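Local coordinates for glycoside hydrolase, GH17 family (Formosa sp. Hel1_33_131, PDB 6FCG), which acts as a family 17 endo-laminarinase, probably cleaving the beta-1,3-glucan chains of laminarin internally, at residues 241-244 with 245-248; 331-334 with 335-339; 349-352 with 353-357; 379-382 with 383-386. All coordinates share one frame; numbering follows the deposited sequence.

How the interactions relate
The four interactions come one after another along the chain, all within the family 17 range, and helix 326-342 is their common neighbour. Interaction 2 lies on this helix, its centre about 14 Å from those of interactions 1 and 4 and about 17 Å from that of interaction 3. It touches each of them: F332 CE1 reaches P244 CG (3.8 Å), while Y333 packs on Y349 through CD1 and on V382 through CD2. Interactions 1 and 3 join where F350 packs on Y243, and a salt bridge from D354 to K380 links interactions 3 and 4. Interactions 1 and 4 stay about 10 Å apart at their nearest atoms. Together they probably connect the barrel mouth to its outer helical layer.

Interaction 1 (241-244 with 245-248); sequences HTYP and MHDT
Y243 and P244 start helix 244-250, as two backbone bonds show: D247 N donates to Y243 O at 3.3 Å (N-H...O angle 157°) and T248 N to P244 O at 2.9 Å. Y243 occupies the N-cap position and P244 the first turn. The Y243 carbonyl is thus tied to an amide one turn on.

Three residues along from Y243, H246 points its side chain the same way, and the two rings lie beside each other as an offset edge-to-face pair. Their centroids are 5.1 Å apart and their planes 60° from one another, the imidazole edge being directed to the phenol. ND1 is the leading atom, 3.5 Å from Y243 CD1. M245 then takes up one imidazole face: its CG is anti to the backbone N (chi1 -168°) and the chain bends at the two following torsions, which brings CE 3.4 Å above the plane of the H246 ring, off toward the rim. The imidazole is therefore confined both at an edge and over a face, and Y316 adds an edge-to-face contact.

At the other end of the turn T248 OG1 bonds back to M245 O at 2.6 Å. Outside partners take the polar ends of Y243 and D247: Y243 OH bonds E305, and D247 OD2 bonds the hydroxyl of Y280 on helix 266-294.

The segment leaves strand 238-241, with H241 bonded to E169. A strand-to-helix junction whose side chains reach E169 and E305, both next to strand ends, is consistent with the active-site mouth of a family 17 TIM barrel.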
loop_
_atom_site.group_PDB
_atom_site.type_symbol
_atom_site.label_atom_id
_atom_site.label_comp_id
_atom_site.label_asym_id
_atom_site.label_seq_id
_atom_site.Cartn_x
_atom_site.Cartn_y
_atom_site.Cartn_z
ATOM N N HIS A 241 -28.500 16.030 -16.375
ATOM C CA HIS A 241 -27.780 14.770 -16.104
ATOM C C HIS A 241 -27.474 14.593 -14.616
ATOM O O HIS A 241 -27.041 15.544 -13.969
ATOM C CB HIS A 241 -26.440 14.704 -16.857
ATOM C CG HIS A 241 -26.546 14.943 -18.335
ATOM N ND1 HIS A 241 -25.459 14.802 -19.171
ATOM C CD2 HIS A 241 -27.591 15.286 -19.128
ATOM C CE1 HIS A 241 -25.825 15.060 -20.410
ATOM N NE2 HIS A 241 -27.112 15.360 -20.413
ATOM N N THR A 242 -27.600 13.348 -14.133
ATOM C CA THR A 242 -27.204 12.989 -12.773
ATOM C C THR A 242 -26.654 11.579 -12.752
ATOM O O THR A 242 -27.244 10.688 -13.356
ATOM C CB THR A 242 -28.378 13.129 -11.793
ATOM O OG1 THR A 242 -28.001 12.615 -10.519
ATOM C CG2 THR A 242 -29.611 12.385 -12.287
ATOM N N TYR A 243 -25.533 11.379 -12.047
ATOM C CA TYR A 243 -24.797 10.109 -12.082
ATOM C C TYR A 243 -24.359 9.586 -10.720
ATOM O O TYR A 243 -23.192 9.662 -10.356
ATOM C CB TYR A 243 -23.589 10.232 -13.022
ATOM C CG TYR A 243 -23.880 9.838 -14.470
ATOM C CD1 TYR A 243 -23.908 8.500 -14.842
ATOM C CD2 TYR A 243 -24.131 10.812 -15.448
ATOM C CE1 TYR A 243 -24.172 8.133 -16.145
ATOM C CE2 TYR A 243 -24.403 10.467 -16.762
ATOM C CZ TYR A 243 -24.425 9.127 -17.106
ATOM O OH TYR A 243 -24.661 8.736 -18.394
ATOM N N PRO A 244 -25.311 9.028 -9.954
ATOM C CA PRO A 244 -24.960 8.371 -8.693
ATOM C C PRO A 244 -23.822 7.344 -8.845
ATOM O O PRO A 244 -22.959 7.296 -7.966
ATOM C CB PRO A 244 -26.274 7.688 -8.251
ATOM C CG PRO A 244 -27.349 8.274 -9.069
ATOM C CD PRO A 244 -26.775 9.198 -10.096
ATOM N N MET A 245 -23.831 6.531 -9.913
ATOM C CA MET A 245 -22.808 5.486 -10.074
ATOM C C MET A 245 -21.416 6.071 -9.922
ATOM O O MET A 245 -20.600 5.569 -9.183
ATOM C CB MET A 245 -22.912 4.783 -11.417
ATOM C CG MET A 245 -22.061 3.519 -11.495
ATOM S SD MET A 245 -21.113 3.356 -13.016
ATOM C CE MET A 245 -19.983 4.726 -12.943
ATOM N N HIS A 246 -21.163 7.167 -10.621
ATOM C CA HIS A 246 -19.881 7.847 -10.508
ATOM C C HIS A 246 -19.621 8.365 -9.110
ATOM O O HIS A 246 -18.498 8.311 -8.650
ATOM C CB HIS A 246 -19.782 8.976 -11.535
ATOM C CG HIS A 246 -19.599 8.471 -12.924
ATOM N ND1 HIS A 246 -20.558 8.592 -13.907
ATOM C CD2 HIS A 246 -18.579 7.785 -13.481
ATOM C CE1 HIS A 246 -20.120 8.034 -15.021
ATOM N NE2 HIS A 246 -18.920 7.539 -14.788
ATOM N N ASP A 247 -20.651 8.893 -8.462
ATOM C CA ASP A 247 -20.495 9.421 -7.134
ATOM C C ASP A 247 -20.278 8.348 -6.071
ATOM O O ASP A 247 -19.714 8.656 -5.026
ATOM C CB ASP A 247 -21.639 10.390 -6.785
ATOM C CG ASP A 247 -21.509 11.738 -7.504
ATOM O OD1 ASP A 247 -20.420 12.051 -8.026
ATOM O OD2 ASP A 247 -22.482 12.522 -7.523
ATOM N N THR A 248 -20.577 7.080 -6.344
ATOM C CA THR A 248 -20.109 5.997 -5.436
ATOM C C THR A 248 -18.577 6.014 -5.189
ATOM O O THR A 248 -18.100 5.439 -4.193
ATOM C CB THR A 248 -20.448 4.578 -5.894
ATOM O OG1 THR A 248 -19.763 4.263 -7.117
ATOM C CG2 THR A 248 -21.927 4.419 -6.054
#

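Interaction 2 (331-334 with 335-339)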
loop_
_atom_site.group_PDB
_atom_site.type_symbol
_atom_site.label_atom_id
_atom_site.label_comp_id
_atom_site.label_asym_id
_atom_site.label_seq_id
_atom_site.Cartn_x
_atom_site.Cartn_y
_atom_site.Cartn_z
ATOM N N ILE A 331 -31.472 -2.942 -11.182
ATOM C CA ILE A 331 -32.150 -2.256 -10.092
ATOM C C ILE A 331 -32.200 -0.736 -10.336
ATOM O O ILE A 331 -33.249 -0.105 -10.181
ATOM C CB ILE A 331 -31.503 -2.564 -8.736
ATOM C CG1 ILE A 331 -31.757 -4.025 -8.370
ATOM C CG2 ILE A 331 -32.079 -1.652 -7.645
ATOM C CD1 ILE A 331 -30.872 -4.535 -7.252
ATOM N N PHE A 332 -31.083 -0.161 -10.756
ATOM C CA PHE A 332 -31.026 1.268 -11.014
ATOM C C PHE A 332 -31.949 1.663 -12.167
ATOM O O PHE A 332 -32.726 2.607 -12.026
ATOM C CB PHE A 332 -29.587 1.724 -11.283
ATOM C CG PHE A 332 -29.435 3.218 -11.382
ATOM C CD1 PHE A 332 -29.530 4.005 -10.246
ATOM C CD2 PHE A 332 -29.202 3.832 -12.605
ATOM C CE1 PHE A 332 -29.395 5.381 -10.322
ATOM C CE2 PHE A 332 -29.050 5.205 -12.687
ATOM C CZ PHE A 332 -29.151 5.982 -11.545
ATOM N N TYR A 333 -31.854 0.933 -13.280
ATOM C CA TYR A 333 -32.675 1.189 -14.459
ATOM C C TYR A 333 -34.170 1.231 -14.106
ATOM O O TYR A 333 -34.871 2.172 -14.484
ATOM C CB TYR A 333 -32.448 0.117 -15.535
ATOM C CG TYR A 333 -33.285 0.313 -16.768
ATOM C CD1 TYR A 333 -32.970 1.295 -17.696
ATOM C CD2 TYR A 333 -34.379 -0.507 -17.018
ATOM C CE1 TYR A 333 -33.728 1.464 -18.847
ATOM C CE2 TYR A 333 -35.150 -0.354 -18.163
ATOM C CZ TYR A 333 -34.830 0.634 -19.075
ATOM O OH TYR A 333 -35.639 0.746 -20.181
ATOM N N ASN A 334 -34.636 0.219 -13.371
ATOM C CA ASN A 334 -36.043 0.120 -12.965
ATOM C C ASN A 334 -36.476 1.191 -11.983
ATOM O O ASN A 334 -37.585 1.725 -12.115
ATOM C CB ASN A 334 -36.364 -1.264 -12.395
ATOM C CG ASN A 334 -36.244 -2.356 -13.437
ATOM O OD1 ASN A 334 -36.549 -2.164 -14.618
ATOM N ND2 ASN A 334 -35.810 -3.504 -13.012
ATOM N N HIS A 335 -35.607 1.540 -11.035
ATOM C CA HIS A 335 -35.904 2.651 -10.121
ATOM C C HIS A 335 -36.047 3.965 -10.877
ATOM O O HIS A 335 -36.920 4.776 -10.554
ATOM C CB HIS A 335 -34.836 2.830 -9.035
ATOM C CG HIS A 335 -34.972 1.929 -7.843
ATOM N ND1 HIS A 335 -36.171 1.405 -7.396
ATOM C CD2 HIS A 335 -34.037 1.509 -6.958
ATOM C CE1 HIS A 335 -35.959 0.670 -6.316
ATOM N NE2 HIS A 335 -34.674 0.719 -6.028
ATOM N N ILE A 336 -35.171 4.188 -11.866
ATOM C CA ILE A 336 -35.156 5.452 -12.633
ATOM C C ILE A 336 -36.416 5.513 -13.498
ATOM O O ILE A 336 -37.016 6.567 -13.619
ATOM C CB ILE A 336 -33.846 5.616 -13.460
ATOM C CG1 ILE A 336 -32.647 5.837 -12.537
ATOM C CG2 ILE A 336 -33.936 6.766 -14.453
ATOM C CD1 ILE A 336 -32.664 7.110 -11.700
ATOM N N ARG A 337 -36.809 4.373 -14.081
ATOM C CA ARG A 337 -38.033 4.286 -14.854
ATOM C C ARG A 337 -39.255 4.588 -13.991
ATOM O O ARG A 337 -40.093 5.420 -14.383
ATOM C CB ARG A 337 -38.157 2.928 -15.553
ATOM C CG ARG A 337 -37.219 2.734 -16.747
ATOM C CD ARG A 337 -37.456 3.710 -17.894
ATOM N NE ARG A 337 -36.658 3.296 -19.049
ATOM C CZ ARG A 337 -36.255 4.082 -20.053
ATOM N NH1 ARG A 337 -35.563 3.523 -21.032
ATOM N NH2 ARG A 337 -36.553 5.372 -20.144
ATOM N N GLU A 338 -39.360 3.945 -12.826
ATOM C CA GLU A 338 -40.494 4.216 -11.894
ATOM C C GLU A 338 -40.563 5.681 -11.459
ATOM O O GLU A 338 -41.603 6.314 -11.574
ATOM C CB GLU A 338 -40.444 3.324 -10.654
ATOM C CG GLU A 338 -41.070 1.950 -10.861
ATOM C CD GLU A 338 -40.596 0.931 -9.833
ATOM O OE1 GLU A 338 -40.618 1.258 -8.616
ATOM O OE2 GLU A 338 -40.183 -0.189 -10.242
ATOM N N TRP A 339 -39.433 6.229 -11.037
ATOM C CA TRP A 339 -39.380 7.639 -10.653
ATOM C C TRP A 339 -39.807 8.580 -11.787
ATOM O O TRP A 339 -40.624 9.452 -11.577
ATOM C CB TRP A 339 -37.982 8.042 -10.132
ATOM C CG TRP A 339 -37.735 9.517 -10.112
ATOM C CD1 TRP A 339 -38.547 10.474 -9.592
ATOM C CD2 TRP A 339 -36.604 10.201 -10.643
ATOM N NE1 TRP A 339 -37.997 11.716 -9.781
ATOM C CE2 TRP A 339 -36.800 11.574 -10.425
ATOM C CE3 TRP A 339 -35.434 9.783 -11.273
ATOM C CZ2 TRP A 339 -35.875 12.532 -10.804
ATOM C CZ3 TRP A 339 -34.497 10.737 -11.651
ATOM C CH2 TRP A 339 -34.727 12.094 -11.419
#
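R337 returns along helix 326-342 to Y333, one turn earlier. Its CB lies 3.5 Å from Y333 O, the acceptor of the R337 backbone N-H. CG comes next, anti to the carbonyl carbon (chi1 -73°), a placement that sets it over one face of the Y333 ring, 4.1 Å from the centroid and 16° off the normal: a CH-pi contact. The chain bends at chi2, and CD carries the guanidinium past the ring toward the hydroxyl. There NH1 donates to Y333 OH at 2.9 Å, and NE adds a weak bond to the same OH at 3.0 Å. Ring and guanidinium planes stand 83° apart, and the phenol oxygen meets the guanidinium at its edge, nearly in its plane. NH2 bonds A51 O, and more weakly C347 O. A leucine here would probably leave the Y333 hydroxyl without its two nitrogen donors and A51 O without this partner.

The same spacing repeats on the neighbouring side of the helix. I336 CG1 sits 3.7 Å from the F332 ring centroid, over the face, and I331 CG2 lies alongside H335 CD2 at 3.8 Å. Backbone bonds four residues apart, such as E338 N to N334 O (2.9 Å), confirm the alpha-helical turn.

Around this segment, I331 and W339 rest on helix 266-294, F332 meets the W308 ring, and Y333 meets Y349 edge-to-face. Helix 326-342 thus packs beside helix 266-294, while R337 reaches A51 of strand 50-53.

Interaction 3 (349-352 with 353-357)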
loop_
_atom_site.group_PDB
_atom_site.type_symbol
_atom_site.label_atom_id
_atom_site.label_comp_id
_atom_site.label_asym_id
_atom_site.label_seq_id
_atom_site.Cartn_x
_atom_site.Cartn_y
_atom_site.Cartn_z
ATOM N N TYR A 349 -32.062 7.175 -20.963
ATOM C CA TYR A 349 -31.218 6.395 -20.096
ATOM C C TYR A 349 -29.937 6.027 -20.866
ATOM O O TYR A 349 -29.981 5.718 -22.080
ATOM C CB TYR A 349 -31.976 5.151 -19.578
ATOM C CG TYR A 349 -31.103 4.285 -18.677
ATOM C CD1 TYR A 349 -31.036 4.527 -17.345
ATOM C CD2 TYR A 349 -30.354 3.241 -19.193
ATOM C CE1 TYR A 349 -30.240 3.777 -16.527
ATOM C CE2 TYR A 349 -29.546 2.487 -18.389
ATOM C CZ TYR A 349 -29.511 2.758 -17.045
ATOM O OH TYR A 349 -28.724 2.006 -16.209
ATOM N N PHE A 350 -28.808 6.042 -20.166
ATOM C CA PHE A 350 -27.525 5.718 -20.775
ATOM C C PHE A 350 -27.096 4.275 -20.461
ATOM O O PHE A 350 -26.777 3.961 -19.286
ATOM C CB PHE A 350 -26.450 6.697 -20.325
ATOM C CG PHE A 350 -25.313 6.759 -21.271
ATOM C CD1 PHE A 350 -25.380 7.586 -22.369
ATOM C CD2 PHE A 350 -24.229 5.914 -21.138
ATOM C CE1 PHE A 350 -24.376 7.606 -23.318
ATOM C CE2 PHE A 350 -23.209 5.927 -22.089
ATOM C CZ PHE A 350 -23.291 6.782 -23.190
ATOM N N GLU A 351 -27.090 3.357 -21.439
ATOM C CA GLU A 351 -27.363 3.590 -22.871
ATOM C C GLU A 351 -27.974 2.308 -23.479
ATOM O O GLU A 351 -28.093 1.285 -22.792
ATOM C CB GLU A 351 -26.123 4.108 -23.643
ATOM C CG GLU A 351 -25.071 3.086 -24.015
ATOM C CD GLU A 351 -23.909 3.567 -24.852
ATOM O OE1 GLU A 351 -24.060 3.987 -26.018
ATOM O OE2 GLU A 351 -22.807 3.432 -24.300
ATOM N N ALA A 352 -28.353 2.346 -24.746
ATOM C CA ALA A 352 -28.947 1.165 -25.376
ATOM C C ALA A 352 -27.972 -0.002 -25.472
ATOM O O ALA A 352 -28.244 -1.082 -24.925
ATOM C CB ALA A 352 -29.504 1.493 -26.745
ATOM N N PHE A 353 -26.843 0.232 -26.131
ATOM C CA PHE A 353 -25.818 -0.803 -26.391
ATOM C C PHE A 353 -24.445 -0.383 -25.862
ATOM O O PHE A 353 -24.051 0.755 -25.957
ATOM C CB PHE A 353 -25.690 -1.069 -27.901
ATOM C CG PHE A 353 -26.960 -1.557 -28.562
ATOM C CD1 PHE A 353 -27.239 -2.910 -28.644
ATOM C CD2 PHE A 353 -27.883 -0.659 -29.078
ATOM C CE1 PHE A 353 -28.402 -3.361 -29.214
ATOM C CE2 PHE A 353 -29.065 -1.113 -29.664
ATOM C CZ PHE A 353 -29.325 -2.458 -29.729
ATOM N N ASP A 354 -23.700 -1.331 -25.321
ATOM C CA ASP A 354 -22.284 -1.121 -25.002
ATOM C C ASP A 354 -21.583 -0.573 -26.234
ATOM O O ASP A 354 -21.799 -1.035 -27.355
ATOM C CB ASP A 354 -21.581 -2.436 -24.608
ATOM C CG ASP A 354 -21.970 -2.933 -23.242
ATOM O OD1 ASP A 354 -22.598 -2.194 -22.471
ATOM O OD2 ASP A 354 -21.668 -4.105 -22.949
ATOM N N GLU A 355 -20.735 0.410 -25.992
ATOM C CA GLU A 355 -19.984 1.076 -27.035
ATOM C C GLU A 355 -18.507 1.026 -26.665
ATOM O O GLU A 355 -18.037 1.822 -25.860
ATOM C CB GLU A 355 -20.480 2.512 -27.179
ATOM C CG GLU A 355 -21.868 2.600 -27.838
ATOM C CD GLU A 355 -22.124 3.937 -28.506
ATOM O OE1 GLU A 355 -22.643 4.888 -27.843
ATOM O OE2 GLU A 355 -21.747 4.080 -29.674
ATOM N N PRO A 356 -17.776 0.074 -27.261
ATOM C CA PRO A 356 -16.387 -0.129 -26.860
ATOM C C PRO A 356 -15.339 0.881 -27.370
ATOM O O PRO A 356 -14.167 0.727 -27.059
ATOM C CB PRO A 356 -16.080 -1.534 -27.362
ATOM C CG PRO A 356 -16.979 -1.739 -28.513
ATOM C CD PRO A 356 -18.108 -0.728 -28.458
ATOM N N TRP A 357 -15.740 1.911 -28.114
ATOM C CA TRP A 357 -14.807 3.001 -28.501
ATOM C C TRP A 357 -14.563 4.056 -27.380
ATOM O O TRP A 357 -13.687 4.890 -27.535
ATOM C CB TRP A 357 -15.305 3.725 -29.771
ATOM C CG TRP A 357 -16.672 4.310 -29.605
ATOM C CD1 TRP A 357 -17.844 3.715 -29.898
ATOM C CD2 TRP A 357 -16.997 5.607 -29.094
ATOM N NE1 TRP A 357 -18.891 4.550 -29.605
ATOM C CE2 TRP A 357 -18.398 5.715 -29.095
ATOM C CE3 TRP A 357 -16.243 6.688 -28.644
ATOM C CZ2 TRP A 357 -19.066 6.844 -28.639
ATOM C CZ3 TRP A 357 -16.908 7.816 -28.192
ATOM C CH2 TRP A 357 -18.315 7.883 -28.190
HETATM O O HOH W 1 -26.300 2.549 -27.457
HETATM O O HOH W 2 -21.112 1.604 -22.993
#
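E351 and E355 cross at about a right angle, their carboxylate planes 72° apart, and the E351 end lies against the E355 chain: OE1 is 3.2 Å from E355 CG. The E351 side chain starts from the crowded position between its backbone N and carbonyl carbon (chi1 78°), then runs extended, which carries its carboxylate across to the 353-357 segment. Its CB lies over the centre of the F350 ring, 3.5 Å above the plane.

Water helps hold this carboxylate. Water 2 donates to E351 OE2 at 2.8 Å and accepts from E355 N. Water 1 accepts from F353 N at 2.7 Å and can donate to E351 OE1 at 3.0 Å, although it has more acceptors within reach than protons to give.

E355 turns its other oxygen to W357. NE1 donates to E355 OE2 at 2.9 Å, nearly straight at 169°; the oxygen lies in the indole plane but is approached from above the carboxylate plane. Replacing E355 by an alanine would probably leave the indole N-H without this acceptor and the carboxylate of E351 without its crossing neighbour.

F353 points elsewhere, its CD2 on A352 CB (3.6 Å) and its ring against R397 in a cation-pi contact.

The backbones of Y349 and A352 bond S53 of strand 50-53, and the peptide before E351 is cis. A non-proline cis peptide at this point of the chain is consistent with the end of the last barrel strand in clan GH-A glycosidases.

Interaction 4 (379-382 with 383-386)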
loop_
_atom_site.group_PDB
_atom_site.type_symbol
_atom_site.label_atom_id
_atom_site.label_comp_id
_atom_site.label_asym_id
_atom_site.label_seq_id
_atom_site.Cartn_x
_atom_site.Cartn_y
_atom_site.Cartn_z
ATOM N N ALA A 379 -28.675 -9.708 -24.216
ATOM C CA ALA A 379 -29.450 -8.927 -23.268
ATOM C C ALA A 379 -28.908 -9.172 -21.868
ATOM O O ALA A 379 -28.889 -10.299 -21.398
ATOM C CB ALA A 379 -30.927 -9.312 -23.342
ATOM N N LYS A 380 -28.511 -8.092 -21.202
ATOM C CA LYS A 380 -28.065 -8.151 -19.814
ATOM C C LYS A 380 -29.247 -8.383 -18.889
ATOM O O LYS A 380 -30.406 -8.198 -19.286
ATOM C CB LYS A 380 -27.367 -6.854 -19.414
ATOM C CG LYS A 380 -26.060 -6.597 -20.148
ATOM C CD LYS A 380 -25.578 -5.183 -19.904
ATOM C CE LYS A 380 -24.285 -4.889 -20.659
ATOM N NZ LYS A 380 -23.757 -3.513 -20.383
ATOM N N TYR A 381 -28.945 -8.758 -17.656
ATOM C CA TYR A 381 -29.947 -9.120 -16.656
ATOM C C TYR A 381 -31.215 -8.278 -16.679
ATOM O O TYR A 381 -32.336 -8.813 -16.630
ATOM C CB TYR A 381 -29.352 -9.101 -15.242
ATOM C CG TYR A 381 -30.373 -9.501 -14.198
ATOM C CD1 TYR A 381 -30.818 -10.823 -14.105
ATOM C CD2 TYR A 381 -30.940 -8.549 -13.344
ATOM C CE1 TYR A 381 -31.775 -11.190 -13.173
ATOM C CE2 TYR A 381 -31.898 -8.898 -12.410
ATOM C CZ TYR A 381 -32.312 -10.220 -12.325
ATOM O OH TYR A 381 -33.239 -10.579 -11.373
ATOM N N VAL A 382 -31.026 -6.962 -16.752
ATOM C CA VAL A 382 -32.134 -6.005 -16.827
ATOM C C VAL A 382 -33.241 -6.365 -17.831
ATOM O O VAL A 382 -34.408 -6.085 -17.552
ATOM C CB VAL A 382 -31.600 -4.569 -17.069
ATOM C CG1 VAL A 382 -30.896 -4.429 -18.411
ATOM C CG2 VAL A 382 -32.692 -3.522 -16.918
ATOM N N LEU A 383 -32.874 -6.964 -18.974
ATOM C CA LEU A 383 -33.831 -7.335 -20.041
ATOM C C LEU A 383 -34.119 -8.832 -20.224
ATOM O O LEU A 383 -34.790 -9.205 -21.183
ATOM C CB LEU A 383 -33.344 -6.793 -21.404
ATOM C CG LEU A 383 -33.140 -5.291 -21.575
ATOM C CD1 LEU A 383 -32.805 -4.959 -23.021
ATOM C CD2 LEU A 383 -34.369 -4.522 -21.113
ATOM N N TRP A 384 -33.592 -9.695 -19.360
ATOM C CA TRP A 384 -33.835 -11.155 -19.479
ATOM C C TRP A 384 -35.303 -11.472 -19.546
ATOM O O TRP A 384 -35.719 -12.322 -20.301
ATOM C CB TRP A 384 -33.281 -11.899 -18.268
ATOM C CG TRP A 384 -31.797 -12.054 -18.198
ATOM C CD1 TRP A 384 -30.853 -11.506 -19.032
ATOM C CD2 TRP A 384 -31.096 -12.796 -17.225
ATOM N NE1 TRP A 384 -29.609 -11.879 -18.621
ATOM C CE2 TRP A 384 -29.736 -12.668 -17.506
ATOM C CE3 TRP A 384 -31.493 -13.560 -16.122
ATOM C CZ2 TRP A 384 -28.753 -13.273 -16.716
ATOM C CZ3 TRP A 384 -30.532 -14.174 -15.357
ATOM C CH2 TRP A 384 -29.170 -14.025 -15.653
ATOM N N ASP A 385 -36.087 -10.768 -18.755
ATOM C CA ASP A 385 -37.508 -11.011 -18.695
ATOM C C ASP A 385 -38.146 -10.805 -20.075
ATOM O O ASP A 385 -38.949 -11.621 -20.517
ATOM C CB ASP A 385 -38.125 -10.091 -17.639
ATOM C CG ASP A 385 -39.437 -10.604 -17.105
ATOM O OD1 ASP A 385 -40.195 -11.268 -17.854
ATOM O OD2 ASP A 385 -39.726 -10.297 -15.927
ATOM N N LEU A 386 -37.768 -9.731 -20.758
ATOM C CA LEU A 386 -38.250 -9.474 -22.113
ATOM C C LEU A 386 -37.810 -10.493 -23.142
ATOM O O LEU A 386 -38.567 -10.777 -24.067
ATOM C CB LEU A 386 -37.808 -8.105 -22.611
ATOM C CG LEU A 386 -38.329 -6.882 -21.849
ATOM C CD1 LEU A 386 -37.950 -5.579 -22.564
ATOM C CD2 LEU A 386 -39.839 -6.920 -21.629
#
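Y381 covers one face of the W384 indole with two of its parts. Its CA stands over the five-membered ring, 3.5 Å from the centroid and 13° off the normal, a CH-pi contact made by the backbone. Its phenol comes in over the six-membered ring as an edge-to-face pair, centroids 4.9 Å apart and planes at 74°; CD1 leads, 3.5 Å from W384 CE3. With CG anti to the backbone N (chi1 -179°), the phenol is carried out along the same indole face that CA already occupies. At the indole edge, near its plane, lies A379 O, while the NE1 proton is taken by T405 OG1.

The backbone beneath is a turn leading into helix 384-388. L383 N donates to K380 O at 2.8 Å and W384 N to Y381 O at 3.1 Å, two successive bonds of three-residue spacing that fold the chain tightly ahead of the helix. This turn belongs to the outer layer of the TIM barrel, packed on helix 326-342: V382 touches Y333, and Y381 N bonds E326.

Away from the indole, the apolar side chains pair off. V382 CG1 lies 4.0 Å from L383 CG, the two side chains running alongside each other, and A379 CB meets L383 CB at the same distance. K380 takes no part in this pairing; its NZ forms a salt bridge with D354 and bonds G371 O and S310 OG.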